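Local structure of hydrogenase-specific maturation endopeptidase (Thermococcus kodakarensis, 5IJA) at residues G9-K14 with A22-A27; A18-G23 with V33-T38; V69-G74 with V140-K145; E75-K80 with A110-I115. The protein probably acts as an endopeptidase that trims the C-terminal extension of the [NiFe] hydrogenase large subunit during maturation of that enzyme. All blocks are in the same frame, centred on the assembly; numbering follows the deposited sequence.

Contact 1: residues G9-K14 with A22-A27; sequences GNELMK and AGRILA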
loop_
_atom_site.group_PDB
_atom_site.type_symbol
_atom_site.label_atom_id
_atom_site.label_comp_id
_atom_site.label_asym_id
_atom_site.label_seq_id
_atom_site.Cartn_x
_atom_site.Cartn_y
_atom_site.Cartn_z
ATOM N N GLY A 9 -0.737 -6.893 0.635
ATOM C CA GLY A 9 -1.160 -7.799 -0.415
ATOM C C GLY A 9 -0.827 -9.252 -0.130
ATOM O O GLY A 9 -0.270 -9.593 0.913
ATOM N N ASN A 10 -1.190 -10.110 -1.079
ATOM C CA ASN A 10 -0.899 -11.536 -1.019
ATOM C C ASN A 10 -0.208 -11.937 -2.315
ATOM O O ASN A 10 -0.801 -11.881 -3.394
ATOM C CB ASN A 10 -2.178 -12.341 -0.806
ATOM C CG ASN A 10 -1.922 -13.842 -0.690
ATOM O OD1 ASN A 10 -0.775 -14.310 -0.721
ATOM N ND2 ASN A 10 -3.001 -14.599 -0.539
ATOM N N GLU A 11 1.052 -12.317 -2.199
ATOM C CA GLU A 11 1.864 -12.610 -3.363
ATOM C C GLU A 11 1.409 -13.866 -4.105
ATOM O O GLU A 11 1.726 -14.054 -5.278
ATOM C CB GLU A 11 3.316 -12.764 -2.947
ATOM C CG GLU A 11 4.295 -12.751 -4.097
ATOM C CD GLU A 11 5.660 -13.254 -3.692
ATOM O OE1 GLU A 11 6.573 -13.243 -4.549
ATOM O OE2 GLU A 11 5.815 -13.670 -2.520
ATOM N N LEU A 12 0.665 -14.728 -3.425
ATOM C CA LEU A 12 0.222 -15.971 -4.046
ATOM C C LEU A 12 -1.072 -15.817 -4.853
ATOM O O LEU A 12 -1.633 -16.803 -5.338
ATOM C CB LEU A 12 0.047 -17.044 -2.969
ATOM C CG LEU A 12 1.275 -17.898 -2.626
ATOM C CD1 LEU A 12 2.443 -17.085 -2.097
ATOM C CD2 LEU A 12 0.900 -19.018 -1.648
ATOM N N MET A 13 -1.564 -14.592 -4.995
ATOM C CA MET A 13 -2.825 -14.380 -5.703
ATOM C C MET A 13 -2.631 -13.418 -6.874
ATOM O O MET A 13 -3.478 -12.548 -7.132
ATOM C CB MET A 13 -3.909 -13.857 -4.758
ATOM C CG MET A 13 -4.375 -14.883 -3.742
ATOM S SD MET A 13 -4.882 -16.428 -4.526
ATOM C CE MET A 13 -6.494 -15.976 -5.164
ATOM N N LYS A 14 -1.512 -13.608 -7.564
ATOM C CA LYS A 14 -1.184 -12.902 -8.803
ATOM C C LYS A 14 -1.051 -11.403 -8.598
ATOM O O LYS A 14 -0.110 -10.940 -7.951
ATOM C CB LYS A 14 -2.229 -13.190 -9.886
ATOM C CG LYS A 14 -2.040 -14.518 -10.594
ATOM C CD LYS A 14 -2.957 -14.621 -11.813
ATOM C CE LYS A 14 -2.748 -15.929 -12.561
ATOM N NZ LYS A 14 -1.303 -16.301 -12.653
ATOM N N ALA A 22 6.014 -3.906 -5.649
ATOM C CA ALA A 22 6.430 -2.508 -5.571
ATOM C C ALA A 22 7.293 -2.269 -4.330
ATOM O O ALA A 22 8.346 -1.633 -4.405
ATOM C CB ALA A 22 5.222 -1.620 -5.565
ATOM N N GLY A 23 6.867 -2.815 -3.195
ATOM C CA GLY A 23 7.652 -2.725 -1.970
ATOM C C GLY A 23 9.050 -3.320 -2.070
ATOM O O GLY A 23 10.038 -2.715 -1.645
ATOM N N ARG A 24 9.144 -4.508 -2.644
ATOM C CA ARG A 24 10.446 -5.136 -2.834
ATOM C C ARG A 24 11.352 -4.294 -3.732
ATOM O O ARG A 24 12.535 -4.152 -3.452
ATOM C CB ARG A 24 10.283 -6.547 -3.400
ATOM C CG ARG A 24 9.596 -7.487 -2.429
ATOM C CD ARG A 24 9.848 -8.955 -2.749
ATOM N NE ARG A 24 9.012 -9.806 -1.911
ATOM C CZ ARG A 24 7.934 -10.446 -2.349
ATOM N NH1 ARG A 24 7.578 -10.341 -3.623
ATOM N NH2 ARG A 24 7.215 -11.192 -1.519
ATOM N N ILE A 25 10.800 -3.709 -4.790
ATOM C CA ILE A 25 11.589 -2.814 -5.641
ATOM C C ILE A 25 12.103 -1.622 -4.846
ATOM O O ILE A 25 13.264 -1.246 -4.953
ATOM C CB ILE A 25 10.782 -2.293 -6.847
ATOM C CG1 ILE A 25 10.424 -3.424 -7.806
ATOM C CG2 ILE A 25 11.561 -1.237 -7.613
ATOM C CD1 ILE A 25 9.457 -2.991 -8.906
ATOM N N LEU A 26 11.225 -1.015 -4.056
ATOM C CA LEU A 26 11.633 0.104 -3.222
ATOM C C LEU A 26 12.667 -0.321 -2.165
ATOM O O LEU A 26 13.598 0.429 -1.875
ATOM C CB LEU A 26 10.405 0.737 -2.568
ATOM C CG LEU A 26 9.462 1.412 -3.564
ATOM C CD1 LEU A 26 8.071 1.558 -2.970
ATOM C CD2 LEU A 26 10.018 2.760 -4.005
ATOM N N ALA A 27 12.509 -1.522 -1.606
ATOM C CA ALA A 27 13.443 -2.011 -0.594
ATOM C C ALA A 27 14.846 -2.182 -1.198
ATOM O O ALA A 27 15.843 -1.790 -0.590
ATOM C CB ALA A 27 12.948 -3.332 0.014
#
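A single charged pair, E11 with R24, carries this entire contact, and its two-pronged carboxylate-guanidinium bridge is skewed. It ties the loop after strand 3-8 to the helix of the beta-alpha-beta unit formed by strand 3-8, helix 18-28 and strand 33-37. R24 NH2 lies 3.0 Å from E11 OE2, while R24 NH1 reaches E11 OE1 at 3.2 Å. Both bonds are weak because they are bent, the NH2 one making an N-H...O angle of 139°. The approach is consistent with this: the two side chains cross at about a right angle, with the carboxylate and guanidinium planes 49° apart, and the groups pair with a twist. E11 gets there by placing CG anti to the backbone N (chi1 -167°) and running straight on to the carboxylate; R24 is likewise extended from CG to NE. On its way the E11 side chain packs against L20 and K21 of the same helix, and R24 NE has a second, long and weak partner in E35. With E11 cut back to an alanine, both carboxylate oxygens go, and the R24 guanidinium would probably be left with its long, weak E35 partner and be freer to turn. The base from which E11 reaches out is a compact loop: N10 to M13 form a type I beta turn, closed by M13 N to N10 O at 3.2 Å, and the backbone of G9 bonds to G37. An Asx turn overlaps it, L12 N donating to N10 OD1 at 3.1 Å from above the amide carbonyl plane.

Contact 2: residues A18-G23 with V33-T38; sequences AGLKAG and VLEVGT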
loop_
_atom_site.group_PDB
_atom_site.type_symbol
_atom_site.label_atom_id
_atom_site.label_comp_id
_atom_site.label_asym_id
_atom_site.label_seq_id
_atom_site.Cartn_x
_atom_site.Cartn_y
_atom_site.Cartn_z
ATOM N N ALA A 18 0.772 -7.096 -6.091
ATOM C CA ALA A 18 1.362 -5.929 -6.766
ATOM C C ALA A 18 2.021 -4.987 -5.751
ATOM O O ALA A 18 3.143 -4.504 -5.958
ATOM C CB ALA A 18 0.328 -5.210 -7.554
ATOM N N GLY A 19 1.324 -4.760 -4.645
ATOM C CA GLY A 19 1.855 -3.944 -3.564
ATOM C C GLY A 19 3.168 -4.455 -3.017
ATOM O O GLY A 19 4.089 -3.670 -2.768
ATOM N N LEU A 20 3.274 -5.776 -2.841
ATOM C CA LEU A 20 4.484 -6.383 -2.315
ATOM C C LEU A 20 5.630 -6.247 -3.309
ATOM O O LEU A 20 6.767 -6.000 -2.919
ATOM C CB LEU A 20 4.247 -7.864 -1.960
ATOM C CG LEU A 20 3.122 -8.178 -0.976
ATOM C CD1 LEU A 20 3.077 -9.668 -0.646
ATOM C CD2 LEU A 20 3.259 -7.362 0.306
ATOM N N LYS A 21 5.327 -6.384 -4.600
ATOM C CA LYS A 21 6.360 -6.301 -5.619
ATOM C C LYS A 21 6.911 -4.882 -5.695
ATOM O O LYS A 21 8.116 -4.670 -5.795
ATOM C CB LYS A 21 5.815 -6.742 -6.981
ATOM C CG LYS A 21 6.176 -8.188 -7.364
ATOM C CD LYS A 21 5.064 -9.181 -7.036
ATOM C CE LYS A 21 5.413 -10.592 -7.537
ATOM N NZ LYS A 21 4.271 -11.553 -7.420
ATOM N N ALA A 22 6.014 -3.906 -5.649
ATOM C CA ALA A 22 6.430 -2.508 -5.571
ATOM C C ALA A 22 7.293 -2.269 -4.330
ATOM O O ALA A 22 8.346 -1.633 -4.405
ATOM C CB ALA A 22 5.222 -1.620 -5.565
ATOM N N GLY A 23 6.867 -2.815 -3.195
ATOM C CA GLY A 23 7.652 -2.725 -1.970
ATOM C C GLY A 23 9.050 -3.320 -2.070
ATOM O O GLY A 23 10.038 -2.715 -1.645
ATOM N N VAL A 33 11.075 -0.008 3.917
ATOM C CA VAL A 33 9.870 -0.747 3.553
ATOM C C VAL A 33 9.530 -1.849 4.537
ATOM O O VAL A 33 10.358 -2.717 4.833
ATOM C CB VAL A 33 10.014 -1.389 2.158
ATOM C CG1 VAL A 33 8.756 -2.185 1.801
ATOM C CG2 VAL A 33 10.294 -0.329 1.134
ATOM N N LEU A 34 8.304 -1.833 5.038
ATOM C CA LEU A 34 7.813 -2.947 5.841
ATOM C C LEU A 34 6.840 -3.763 5.020
ATOM O O LEU A 34 5.822 -3.244 4.538
ATOM C CB LEU A 34 7.122 -2.480 7.132
ATOM C CG LEU A 34 6.463 -3.615 7.929
ATOM C CD1 LEU A 34 7.521 -4.536 8.568
ATOM C CD2 LEU A 34 5.468 -3.099 8.988
ATOM N N GLU A 35 7.134 -5.048 4.860
ATOM C CA GLU A 35 6.177 -5.888 4.168
ATOM C C GLU A 35 5.101 -6.336 5.159
ATOM O O GLU A 35 5.302 -7.237 5.980
ATOM C CB GLU A 35 6.875 -7.073 3.498
ATOM C CG GLU A 35 6.004 -7.760 2.461
ATOM C CD GLU A 35 6.745 -8.817 1.645
ATOM O OE1 GLU A 35 7.782 -8.502 1.019
ATOM O OE2 GLU A 35 6.276 -9.974 1.635
ATOM N N VAL A 36 3.963 -5.659 5.106
ATOM C CA VAL A 36 2.869 -5.947 6.019
ATOM C C VAL A 36 2.107 -7.187 5.557
ATOM O O VAL A 36 1.696 -8.016 6.365
ATOM C CB VAL A 36 1.899 -4.755 6.120
ATOM C CG1 VAL A 36 0.612 -5.147 6.837
ATOM C CG2 VAL A 36 2.585 -3.573 6.794
ATOM N N GLY A 37 1.925 -7.302 4.249
ATOM C CA GLY A 37 1.125 -8.379 3.694
ATOM C C GLY A 37 -0.322 -8.239 4.095
ATOM O O GLY A 37 -1.036 -7.372 3.580
ATOM N N THR A 38 -0.763 -9.094 5.021
ATOM C CA THR A 38 -2.142 -9.054 5.497
ATOM C C THR A 38 -2.218 -8.911 7.016
ATOM O O THR A 38 -3.267 -9.147 7.605
ATOM C CB THR A 38 -2.933 -10.326 5.087
ATOM O OG1 THR A 38 -2.246 -11.488 5.565
ATOM C CG2 THR A 38 -3.084 -10.416 3.567
HETATM O O HOH W 1 7.214 -5.873 -0.182
#
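L20 and E35 meet between helix and strand, their side chains crossing at about a right angle. L20 CD2 rests on the aliphatic part of E35, 3.5 Å from E35 CG, and L20 CD1 comes within 3.9 Å of E35 OE2. The same L20 CD2 also lies 4.1 Å from G37 CA. Nearly a turn further along the helix, G23 O is met by both methyls of V33: V33 CG1 and V33 CG2 are each 3.7 Å from G23 O. G23 suits this place, since a CB would point at the strand and sit tightly against V33 CG1. No direct hydrogen bond joins the segments. Instead a water bridges them, donating to L20 O at 2.8 Å and to E35 OE1 at 2.9 Å. Helix 18-28 is the connection of a beta-alpha-beta crossover between the parallel neighbours 3-8 and 33-37, and it runs back nearly antiparallel to the strand, with the short axes at 163°. E35 takes its position with CG anti to the backbone N (chi1 -164°), and its carbonyl O accepts from R42. Behind the contact, backbone bonds from L34, V36 and G37 to A7 fix the strand in the sheet, while A18 and A22 lean on helix 130-146.

Contact 3: residues V69-G74 with V140-K145; sequences VVHFSG and VEIAEK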
loop_
_atom_site.group_PDB
_atom_site.type_symbol
_atom_site.label_atom_id
_atom_site.label_comp_id
_atom_site.label_asym_id
_atom_site.label_seq_id
_atom_site.Cartn_x
_atom_site.Cartn_y
_atom_site.Cartn_z
ATOM N N VAL A 69 -3.159 3.273 -11.595
ATOM C CA VAL A 69 -2.756 3.536 -10.220
ATOM C C VAL A 69 -3.473 4.763 -9.646
ATOM O O VAL A 69 -3.590 5.795 -10.306
ATOM C CB VAL A 69 -1.236 3.731 -10.121
ATOM C CG1 VAL A 69 -0.847 4.101 -8.713
ATOM C CG2 VAL A 69 -0.501 2.465 -10.582
ATOM N N VAL A 70 -3.967 4.632 -8.418
ATOM C CA VAL A 70 -4.550 5.755 -7.703
ATOM C C VAL A 70 -3.635 6.175 -6.569
ATOM O O VAL A 70 -2.850 5.365 -6.067
ATOM C CB VAL A 70 -5.927 5.419 -7.131
ATOM C CG1 VAL A 70 -6.872 5.039 -8.243
ATOM C CG2 VAL A 70 -5.817 4.277 -6.113
ATOM N N HIS A 71 -3.752 7.437 -6.163
ATOM C CA HIS A 71 -2.967 7.982 -5.056
ATOM C C HIS A 71 -3.807 8.960 -4.264
ATOM O O HIS A 71 -4.118 10.046 -4.745
ATOM C CB HIS A 71 -1.696 8.669 -5.565
ATOM C CG HIS A 71 -0.950 9.437 -4.516
ATOM N ND1 HIS A 71 -0.058 10.440 -4.829
ATOM C CD2 HIS A 71 -0.944 9.338 -3.163
ATOM C CE1 HIS A 71 0.450 10.940 -3.715
ATOM N NE2 HIS A 71 -0.070 10.287 -2.690
ATOM N N PHE A 72 -4.165 8.571 -3.044
ATOM C CA PHE A 72 -4.934 9.425 -2.155
ATOM C C PHE A 72 -4.154 9.678 -0.876
ATOM O O PHE A 72 -3.250 8.912 -0.524
ATOM C CB PHE A 72 -6.283 8.783 -1.827
ATOM C CG PHE A 72 -7.024 8.278 -3.025
ATOM C CD1 PHE A 72 -7.292 9.116 -4.096
ATOM C CD2 PHE A 72 -7.449 6.959 -3.084
ATOM C CE1 PHE A 72 -7.973 8.648 -5.199
ATOM C CE2 PHE A 72 -8.130 6.483 -4.181
ATOM C CZ PHE A 72 -8.394 7.327 -5.243
ATOM N N SER A 73 -4.500 10.740 -0.161
ATOM C CA SER A 73 -3.864 10.978 1.127
ATOM C C SER A 73 -4.802 11.630 2.124
ATOM O O SER A 73 -5.764 12.296 1.742
ATOM C CB SER A 73 -2.610 11.838 0.958
ATOM O OG SER A 73 -2.954 13.165 0.626
ATOM N N GLY A 74 -4.508 11.436 3.406
ATOM C CA GLY A 74 -5.287 12.071 4.459
ATOM C C GLY A 74 -6.701 11.522 4.548
ATOM O O GLY A 74 -6.939 10.334 4.283
ATOM N N VAL A 140 5.852 2.699 -7.952
ATOM C CA VAL A 140 7.197 2.920 -7.425
ATOM C C VAL A 140 7.639 4.372 -7.629
ATOM O O VAL A 140 8.244 4.976 -6.734
ATOM C CB VAL A 140 8.203 1.948 -8.071
ATOM C CG1 VAL A 140 9.659 2.335 -7.717
ATOM C CG2 VAL A 140 7.910 0.546 -7.607
ATOM N N GLU A 141 7.310 4.931 -8.789
ATOM C CA GLU A 141 7.647 6.326 -9.104
ATOM C C GLU A 141 6.976 7.319 -8.165
ATOM O O GLU A 141 7.608 8.270 -7.700
ATOM C CB GLU A 141 7.247 6.668 -10.531
ATOM C CG GLU A 141 8.079 6.012 -11.605
ATOM C CD GLU A 141 7.605 6.421 -12.984
ATOM O OE1 GLU A 141 7.110 7.566 -13.115
ATOM O OE2 GLU A 141 7.705 5.602 -13.924
ATOM N N ILE A 142 5.693 7.100 -7.900
ATOM C CA ILE A 142 4.957 7.942 -6.958
ATOM C C ILE A 142 5.568 7.853 -5.565
ATOM O O ILE A 142 5.786 8.864 -4.909
ATOM C CB ILE A 142 3.464 7.546 -6.907
ATOM C CG1 ILE A 142 2.827 7.724 -8.284
ATOM C CG2 ILE A 142 2.710 8.369 -5.868
ATOM C CD1 ILE A 142 1.371 7.278 -8.377
ATOM N N ALA A 143 5.866 6.642 -5.112
ATOM C CA ALA A 143 6.402 6.450 -3.774
ATOM C C ALA A 143 7.781 7.109 -3.591
ATOM O O ALA A 143 8.085 7.633 -2.519
ATOM C CB ALA A 143 6.490 4.964 -3.456
ATOM N N GLU A 144 8.624 7.065 -4.623
ATOM C CA GLU A 144 9.963 7.665 -4.516
ATOM C C GLU A 144 9.866 9.174 -4.339
ATOM O O GLU A 144 10.637 9.775 -3.587
ATOM C CB GLU A 144 10.822 7.319 -5.746
ATOM C CG GLU A 144 11.181 5.836 -5.853
ATOM C CD GLU A 144 12.488 5.580 -6.601
ATOM O OE1 GLU A 144 13.565 5.989 -6.103
ATOM O OE2 GLU A 144 12.437 4.960 -7.684
ATOM N N LYS A 145 8.910 9.782 -5.032
ATOM C CA LYS A 145 8.617 11.195 -4.832
ATOM C C LYS A 145 8.163 11.492 -3.399
ATOM O O LYS A 145 8.577 12.492 -2.817
ATOM C CB LYS A 145 7.568 11.671 -5.841
ATOM C CG LYS A 145 8.010 11.442 -7.270
ATOM C CD LYS A 145 6.963 11.783 -8.318
ATOM C CE LYS A 145 7.608 11.709 -9.709
ATOM N NZ LYS A 145 6.628 11.493 -10.805
#
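I142 turns CG1 anti to its carbonyl carbon (chi1 -61°) and carries the chain on extended through CD1, so that its two methyl ends, CD1 and CG2, reach V69 and H71 respectively. H71 answers with CG anti to the backbone N (chi1 171°), which sets the ring beside I142. The contact lays helix 130-146 against one face of the mixed five-stranded sheet, at its antiparallel outermost strand 69-73. The backbones stay well apart, H71 CA and I142 CA being 8.1 Å from each other, and the side chains bridge the interval by running alongside one another, pointing contrary ways. At the V69 end the meeting is purely apolar, V69 CG1 lying 3.9 Å from I142 CD1. V69 and H71 alternate with V70 and F72, which point to the other face of the sheet, where F72 packs on I77 and K80. On the neighbouring strand 111-118, I115 takes part as well, touching V69, I142 and A143, so I142 packs on two adjacent strands. Away from the strand, E144 holds a salt bridge to K29 and a hydrogen bond to Y31. No hydrogen bond crosses between the segments: the polar tie of H71 is through NE2, hydrogen-bonded to H113 ND1 on the neighbouring strand, with the two imidazole planes about 40° apart. That bond probably limits rotation of the H71 ring and holds its other side to the helix, where I142 CG2 approaches obliquely, 3.6 Å from H71 ND1 and 4.0 Å from H71 CE1.

Contact 4: residues E75-K80 with A110-I115; sequences EEIFEK and AEIHFI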
loop_
_atom_site.group_PDB
_atom_site.type_symbol
_atom_site.label_atom_id
_atom_site.label_comp_id
_atom_site.label_asym_id
_atom_site.label_seq_id
_atom_site.Cartn_x
_atom_site.Cartn_y
_atom_site.Cartn_z
ATOM N N GLU A 75 -7.646 12.381 4.928
ATOM C CA GLU A 75 -9.030 11.952 5.118
ATOM C C GLU A 75 -9.630 11.441 3.807
ATOM O O GLU A 75 -10.522 10.597 3.804
ATOM C CB GLU A 75 -9.866 13.100 5.684
ATOM N N GLU A 76 -9.100 11.942 2.694
ATOM C CA GLU A 76 -9.518 11.538 1.354
ATOM C C GLU A 76 -9.463 10.026 1.148
ATOM O O GLU A 76 -10.270 9.472 0.411
ATOM C CB GLU A 76 -8.637 12.234 0.304
ATOM C CG GLU A 76 -9.099 12.072 -1.150
ATOM C CD GLU A 76 -8.033 12.484 -2.164
ATOM O OE1 GLU A 76 -6.824 12.380 -1.847
ATOM O OE2 GLU A 76 -8.403 12.914 -3.280
ATOM N N ILE A 77 -8.494 9.366 1.788
ATOM C CA ILE A 77 -8.310 7.924 1.621
ATOM C C ILE A 77 -9.569 7.164 1.992
ATOM O O ILE A 77 -10.010 6.262 1.272
ATOM C CB ILE A 77 -7.148 7.387 2.488
ATOM C CG1 ILE A 77 -5.826 8.034 2.091
ATOM C CG2 ILE A 77 -7.046 5.870 2.377
ATOM C CD1 ILE A 77 -4.675 7.603 2.980
ATOM N N PHE A 78 -10.150 7.542 3.123
ATOM C CA PHE A 78 -11.289 6.810 3.665
ATOM C C PHE A 78 -12.577 7.150 2.897
ATOM O O PHE A 78 -13.459 6.308 2.773
ATOM C CB PHE A 78 -11.423 7.089 5.165
ATOM C CG PHE A 78 -10.183 6.719 5.955
ATOM C CD1 PHE A 78 -9.877 5.385 6.217
ATOM C CD2 PHE A 78 -9.310 7.698 6.406
ATOM C CE1 PHE A 78 -8.728 5.035 6.930
ATOM C CE2 PHE A 78 -8.159 7.354 7.123
ATOM C CZ PHE A 78 -7.872 6.021 7.383
ATOM N N GLU A 79 -12.667 8.362 2.360
ATOM C CA GLU A 79 -13.793 8.727 1.492
ATOM C C GLU A 79 -13.754 7.925 0.188
ATOM O O GLU A 79 -14.786 7.521 -0.335
ATOM C CB GLU A 79 -13.779 10.226 1.193
ATOM N N LYS A 80 -12.573 7.747 -0.372
ATOM C CA LYS A 80 -12.390 6.956 -1.572
ATOM C C LYS A 80 -12.636 5.469 -1.436
ATOM O O LYS A 80 -13.189 4.845 -2.305
ATOM C CB LYS A 80 -11.016 7.192 -2.162
ATOM C CG LYS A 80 -10.765 8.625 -2.558
ATOM C CD LYS A 80 -11.621 9.035 -3.735
ATOM C CE LYS A 80 -11.295 10.438 -4.183
ATOM N NZ LYS A 80 -11.394 10.594 -5.656
ATOM N N ALA A 110 0.802 11.070 11.908
ATOM C CA ALA A 110 1.604 10.907 10.699
ATOM C C ALA A 110 0.788 11.168 9.439
ATOM O O ALA A 110 -0.418 10.943 9.414
ATOM C CB ALA A 110 2.207 9.487 10.646
ATOM N N GLU A 111 1.470 11.626 8.393
ATOM C CA GLU A 111 0.838 11.880 7.105
ATOM C C GLU A 111 0.658 10.564 6.358
ATOM O O GLU A 111 1.638 9.884 6.082
ATOM C CB GLU A 111 1.692 12.843 6.285
ATOM C CG GLU A 111 1.091 13.281 4.971
ATOM C CD GLU A 111 2.021 14.224 4.231
ATOM O OE1 GLU A 111 2.904 14.823 4.886
ATOM O OE2 GLU A 111 1.887 14.354 2.998
ATOM N N ILE A 112 -0.580 10.203 6.041
ATOM C CA ILE A 112 -0.832 8.913 5.406
ATOM C C ILE A 112 -1.145 9.057 3.923
ATOM O O ILE A 112 -1.979 9.865 3.537
ATOM C CB ILE A 112 -2.004 8.165 6.058
ATOM C CG1 ILE A 112 -1.895 8.193 7.584
ATOM C CG2 ILE A 112 -2.080 6.724 5.511
ATOM C CD1 ILE A 112 -0.659 7.518 8.140
ATOM N N HIS A 113 -0.484 8.239 3.110
ATOM C CA HIS A 113 -0.690 8.188 1.670
ATOM C C HIS A 113 -1.062 6.780 1.257
ATOM O O HIS A 113 -0.561 5.811 1.836
ATOM C CB HIS A 113 0.588 8.616 0.931
ATOM C CG HIS A 113 0.881 10.077 1.028
ATOM N ND1 HIS A 113 0.567 10.962 0.022
ATOM C CD2 HIS A 113 1.456 10.810 2.010
ATOM C CE1 HIS A 113 0.927 12.180 0.381
ATOM N NE2 HIS A 113 1.481 12.115 1.577
ATOM N N PHE A 114 -1.929 6.662 0.257
ATOM C CA PHE A 114 -2.388 5.359 -0.224
ATOM C C PHE A 114 -2.151 5.318 -1.716
ATOM O O PHE A 114 -2.639 6.160 -2.458
ATOM C CB PHE A 114 -3.883 5.117 0.089
ATOM C CG PHE A 114 -4.398 3.799 -0.400
ATOM C CD1 PHE A 114 -4.906 3.669 -1.686
ATOM C CD2 PHE A 114 -4.370 2.678 0.417
ATOM C CE1 PHE A 114 -5.361 2.441 -2.150
ATOM C CE2 PHE A 114 -4.833 1.436 -0.044
ATOM C CZ PHE A 114 -5.333 1.326 -1.329
ATOM N N ILE A 115 -1.403 4.310 -2.152
ATOM C CA ILE A 115 -1.206 4.056 -3.565
ATOM C C ILE A 115 -1.864 2.732 -3.893
ATOM O O ILE A 115 -1.496 1.695 -3.326
ATOM C CB ILE A 115 0.284 3.999 -3.923
ATOM C CG1 ILE A 115 0.977 5.274 -3.444
ATOM C CG2 ILE A 115 0.449 3.805 -5.436
ATOM C CD1 ILE A 115 2.524 5.237 -3.630
#
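The ring of F114 is approached obliquely by I77 CG2, though the touching is done lower down, I77 CG2 lying 4.0 Å from F114 CB. The other flat group of the strand is the imidazole of H113, whose CB is directed away from the helix; it receives E111 OE2 at its edge. There H113 NE2 donates in the ring plane at 2.7 Å to E111 OE2, meeting the oxygen from above the carboxylate plane; H113 ND1 is bonded to H71 of the neighbouring strand. On the helix-facing side I77 does nearly all the work. Its extended outer arm drives CD1 onto the strand, 3.7 Å from I112 CG2. I77 CD1 also lies 3.9 Å from F114 CB and touches I112 O. This is a short helix packed on the sheet of an alpha/beta fold, the two short axes 9.3 Å apart at 37°. F72 of the adjoining strand also packs on I77, and M101 of helix 88-103 on I112. Trimming I77 to an alanine removes CD1 and CG2, which is likely to leave I112 CG2 and F114 CB without their apolar partner. With no hydrogen bond between the segments, cohesion here rests on shape and apolar burial, while the strand keeps its polar side chains E111 and H113 on the other face.

In the fold
Contact 4 is the buried one, contact 2 is partly buried, and contacts 1 and 3 lie at the surface. Chemistry only partly follows place: contact 4 is apolar, contact 2 mixes methyl packing with a bridging water, contact 3 sets one isoleucine against a valine and a histidine, and contact 1 is purely ionic. Contacts 1 and 2 share helix 18-28, residues A22 and G23 included, and their centres are about 5 Å apart. Contacts 3 and 4 use neighbouring strands, 69-73 and 111-118, joined by F72 O to F114 N at 2.7 Å, and contact 4 nests inside the chain loop that contact 3 closes. L26 packing on V140, A143 and E144 links contacts 1 and 3.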